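Endostatin (Mus musculus, PDB 1KOE) inhibits angiogenesis and binds heparin, as the C-terminal non-collagenous fragment of collagen XVIII. Local coordinates at residues A[51-62]-A[74-82]. Numbering follows the deposited sequence.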
loop_
_atom_site.group_PDB
_atom_site.type_symbol
_atom_site.label_atom_id
_atom_site.label_comp_id
_atom_site.label_asym_id
_atom_site.label_seq_id
_atom_site.Cartn_x
_atom_site.Cartn_y
_atom_site.Cartn_z
ATOM N N LEU A 51 -6.757 -7.550 0.290
ATOM C CA LEU A 51 -6.473 -6.168 -0.088
ATOM C C LEU A 51 -7.513 -5.665 -1.106
ATOM O O LEU A 51 -8.000 -4.537 -1.009
ATOM C CB LEU A 51 -5.080 -6.102 -0.714
ATOM C CG LEU A 51 -4.616 -4.856 -1.477
ATOM C CD1 LEU A 51 -4.734 -3.634 -0.584
ATOM C CD2 LEU A 51 -3.160 -5.068 -1.899
ATOM N N TYR A 52 -7.883 -6.523 -2.048
ATOM C CA TYR A 52 -8.841 -6.131 -3.081
ATOM C C TYR A 52 -10.163 -5.553 -2.568
ATOM O O TYR A 52 -10.691 -4.586 -3.123
ATOM C CB TYR A 52 -9.121 -7.301 -4.034
ATOM C CG TYR A 52 -10.114 -6.920 -5.105
ATOM C CD1 TYR A 52 -9.736 -6.122 -6.197
ATOM C CD2 TYR A 52 -11.451 -7.317 -5.007
ATOM C CE1 TYR A 52 -10.675 -5.720 -7.158
ATOM C CE2 TYR A 52 -12.388 -6.920 -5.955
ATOM C CZ TYR A 52 -11.997 -6.124 -7.022
ATOM O OH TYR A 52 -12.960 -5.749 -7.916
ATOM N N SER A 53 -10.663 -6.119 -1.477
ATOM C CA SER A 53 -11.941 -5.728 -0.894
ATOM C C SER A 53 -11.982 -4.488 -0.048
ATOM O O SER A 53 -13.065 -4.094 0.386
ATOM C CB SER A 53 -12.465 -6.877 -0.043
ATOM O OG SER A 53 -12.747 -7.996 -0.856
ATOM N N ILE A 54 -10.829 -3.872 0.200
ATOM C CA ILE A 54 -10.738 -2.682 1.051
ATOM C C ILE A 54 -11.476 -1.455 0.504
ATOM O O ILE A 54 -11.975 -0.639 1.287
ATOM C CB ILE A 54 -9.269 -2.317 1.342
ATOM C CG1 ILE A 54 -8.639 -3.364 2.252
ATOM C CG2 ILE A 54 -9.175 -0.958 1.990
ATOM C CD1 ILE A 54 -7.184 -3.070 2.536
ATOM N N VAL A 55 -11.497 -1.300 -0.819
ATOM C CA VAL A 55 -12.197 -0.186 -1.463
ATOM C C VAL A 55 -13.658 -0.580 -1.704
ATOM O O VAL A 55 -13.922 -1.684 -2.176
ATOM C CB VAL A 55 -11.503 0.200 -2.800
ATOM C CG1 VAL A 55 -12.389 1.127 -3.629
ATOM C CG2 VAL A 55 -10.156 0.871 -2.495
ATOM N N ARG A 56 -14.591 0.301 -1.332
ATOM C CA ARG A 56 -16.038 0.062 -1.495
ATOM C C ARG A 56 -16.330 -0.415 -2.899
ATOM O O ARG A 56 -15.802 0.132 -3.871
ATOM C CB ARG A 56 -16.845 1.342 -1.219
ATOM N N ARG A 57 -17.208 -1.409 -3.007
ATOM C CA ARG A 57 -17.553 -1.999 -4.302
ATOM C C ARG A 57 -17.917 -0.979 -5.382
ATOM O O ARG A 57 -17.474 -1.096 -6.529
ATOM C CB ARG A 57 -18.676 -3.043 -4.142
ATOM N N ALA A 58 -18.691 0.035 -5.007
ATOM C CA ALA A 58 -19.106 1.052 -5.962
ATOM C C ALA A 58 -17.971 1.914 -6.517
ATOM O O ALA A 58 -18.109 2.499 -7.595
ATOM C CB ALA A 58 -20.170 1.924 -5.350
ATOM N N ASP A 59 -16.838 1.946 -5.825
ATOM C CA ASP A 59 -15.716 2.761 -6.262
ATOM C C ASP A 59 -14.588 1.975 -6.889
ATOM O O ASP A 59 -13.558 2.545 -7.209
ATOM C CB ASP A 59 -15.159 3.556 -5.078
ATOM C CG ASP A 59 -16.150 4.570 -4.538
ATOM O OD1 ASP A 59 -16.964 5.085 -5.328
ATOM O OD2 ASP A 59 -16.130 4.838 -3.326
ATOM N N ARG A 60 -14.787 0.687 -7.128
ATOM C CA ARG A 60 -13.723 -0.145 -7.680
ATOM C C ARG A 60 -13.499 -0.107 -9.183
ATOM O O ARG A 60 -12.380 -0.275 -9.643
ATOM C CB ARG A 60 -13.950 -1.601 -7.286
ATOM C CG ARG A 60 -13.946 -1.852 -5.811
ATOM C CD ARG A 60 -14.138 -3.323 -5.515
ATOM N NE ARG A 60 -14.329 -3.504 -4.086
ATOM C CZ ARG A 60 -14.939 -4.542 -3.523
ATOM N NH1 ARG A 60 -15.432 -5.517 -4.276
ATOM N NH2 ARG A 60 -15.035 -4.613 -2.197
ATOM N N GLY A 61 -14.543 0.170 -9.950
ATOM C CA GLY A 61 -14.381 0.100 -11.382
ATOM C C GLY A 61 -14.101 1.340 -12.180
ATOM O O GLY A 61 -13.525 1.237 -13.253
ATOM N N SER A 62 -14.435 2.512 -11.682
ATOM C CA SER A 62 -14.208 3.662 -12.519
ATOM C C SER A 62 -13.788 4.915 -11.812
ATOM O O SER A 62 -14.033 6.015 -12.306
ATOM C CB SER A 62 -15.465 3.928 -13.338
ATOM O OG SER A 62 -16.563 4.092 -12.462
ATOM N N SER A 74 -3.561 5.361 -11.814
ATOM C CA SER A 74 -4.250 4.259 -12.475
ATOM C C SER A 74 -5.696 4.693 -12.732
ATOM O O SER A 74 -6.254 5.496 -11.978
ATOM C CB SER A 74 -4.198 3.013 -11.563
ATOM O OG SER A 74 -4.958 1.946 -12.085
ATOM N N PRO A 75 -6.301 4.206 -13.835
ATOM C CA PRO A 75 -7.688 4.553 -14.180
ATOM C C PRO A 75 -8.747 4.054 -13.196
ATOM O O PRO A 75 -9.838 4.628 -13.098
ATOM C CB PRO A 75 -7.861 3.943 -15.580
ATOM C CG PRO A 75 -6.846 2.830 -15.611
ATOM C CD PRO A 75 -5.664 3.404 -14.897
ATOM N N SER A 76 -8.407 3.021 -12.433
ATOM C CA SER A 76 -9.328 2.456 -11.456
ATOM C C SER A 76 -8.593 1.510 -10.528
ATOM O O SER A 76 -7.443 1.134 -10.761
ATOM C CB SER A 76 -10.433 1.653 -12.151
ATOM O OG SER A 76 -9.890 0.487 -12.749
ATOM N N TRP A 77 -9.293 1.108 -9.480
ATOM C CA TRP A 77 -8.779 0.166 -8.495
ATOM C C TRP A 77 -8.653 -1.206 -9.160
ATOM O O TRP A 77 -7.615 -1.856 -9.082
ATOM C CB TRP A 77 -9.773 0.108 -7.330
ATOM C CG TRP A 77 -9.441 -0.873 -6.238
ATOM C CD1 TRP A 77 -10.150 -2.002 -5.911
ATOM C CD2 TRP A 77 -8.411 -0.745 -5.239
ATOM N NE1 TRP A 77 -9.644 -2.566 -4.765
ATOM C CE2 TRP A 77 -8.581 -1.816 -4.324
ATOM C CE3 TRP A 77 -7.369 0.177 -5.025
ATOM C CZ2 TRP A 77 -7.743 -1.994 -3.205
ATOM C CZ3 TRP A 77 -6.535 0.003 -3.918
ATOM C CH2 TRP A 77 -6.732 -1.078 -3.017
ATOM N N ASP A 78 -9.695 -1.606 -9.881
ATOM C CA ASP A 78 -9.715 -2.900 -10.557
ATOM C C ASP A 78 -8.539 -3.099 -11.483
ATOM O O ASP A 78 -8.020 -4.204 -11.600
ATOM C CB ASP A 78 -11.007 -3.077 -11.363
ATOM C CG ASP A 78 -12.174 -3.492 -10.509
ATOM O OD1 ASP A 78 -11.971 -3.754 -9.305
ATOM O OD2 ASP A 78 -13.299 -3.552 -11.053
ATOM N N SER A 79 -8.128 -2.036 -12.161
ATOM C CA SER A 79 -7.011 -2.123 -13.099
ATOM C C SER A 79 -5.741 -2.649 -12.459
ATOM O O SER A 79 -4.936 -3.314 -13.110
ATOM C CB SER A 79 -6.732 -0.753 -13.725
ATOM O OG SER A 79 -7.889 -0.292 -14.387
ATOM N N LEU A 80 -5.556 -2.354 -11.179
ATOM C CA LEU A 80 -4.359 -2.811 -10.477
ATOM C C LEU A 80 -4.347 -4.324 -10.232
ATOM O O LEU A 80 -3.283 -4.942 -10.139
ATOM C CB LEU A 80 -4.229 -2.097 -9.123
ATOM C CG LEU A 80 -4.044 -0.581 -9.050
ATOM C CD1 LEU A 80 -4.055 -0.172 -7.578
ATOM C CD2 LEU A 80 -2.741 -0.158 -9.702
ATOM N N PHE A 81 -5.534 -4.916 -10.158
ATOM C CA PHE A 81 -5.672 -6.334 -9.835
ATOM C C PHE A 81 -6.048 -7.230 -10.998
ATOM O O PHE A 81 -6.469 -8.372 -10.808
ATOM C CB PHE A 81 -6.690 -6.471 -8.684
ATOM C CG PHE A 81 -6.341 -5.639 -7.492
ATOM C CD1 PHE A 81 -5.392 -6.091 -6.569
ATOM C CD2 PHE A 81 -6.915 -4.375 -7.313
ATOM C CE1 PHE A 81 -5.008 -5.287 -5.489
ATOM C CE2 PHE A 81 -6.544 -3.571 -6.250
ATOM C CZ PHE A 81 -5.584 -4.017 -5.326
ATOM N N SER A 82 -5.791 -6.738 -12.204
ATOM C CA SER A 82 -6.104 -7.435 -13.453
ATOM C C SER A 82 -5.148 -8.584 -13.779
ATOM O O SER A 82 -5.419 -9.416 -14.660
ATOM C CB SER A 82 -6.006 -6.428 -14.589
ATOM O OG SER A 82 -4.691 -5.888 -14.593
HETATM O O HOH W 1 -11.673 2.635 -9.018
#
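The indole of Trp77 gives its NE1 hydrogen to Tyr52 O, 2.8 Å away and almost in the indole plane, so the polar atom of this buried ring is satisfied by a backbone carbonyl. With CG anti to the backbone N (chi1 177°), the ring reaches across to Val55, whose CG2 sits over the centre of the six-membered ring at 3.5 Å; Phe81 CE2 covers the opposite face. Tyr52 turns its edge to the face of Phe81 in an offset edge-to-face pair, Tyr52 CD1 lying 3.5 Å from Phe81 CD2, and the three rings form an aromatic cluster. In this C-type-lectin-like fold the cluster joins the loop following strand 40-42 to helix 77-80 and the residue that follows it, and Ile168 of strand 166-169 touches both Val55 and Trp77. Tyr52 OH donates to Asp78 OD1 (2.6 Å), on the syn side but 33° out of the carboxylate plane. The same aspartate's backbone N donates to Arg60 O at 3.0 Å, while Trp77 N donates to a water, which donates to Asp59 O and so bridges the two segments. The Arg60 side chain runs extended past Trp77, CG beside CD1, and NE donates to Val55 O (2.7 Å) of its own segment.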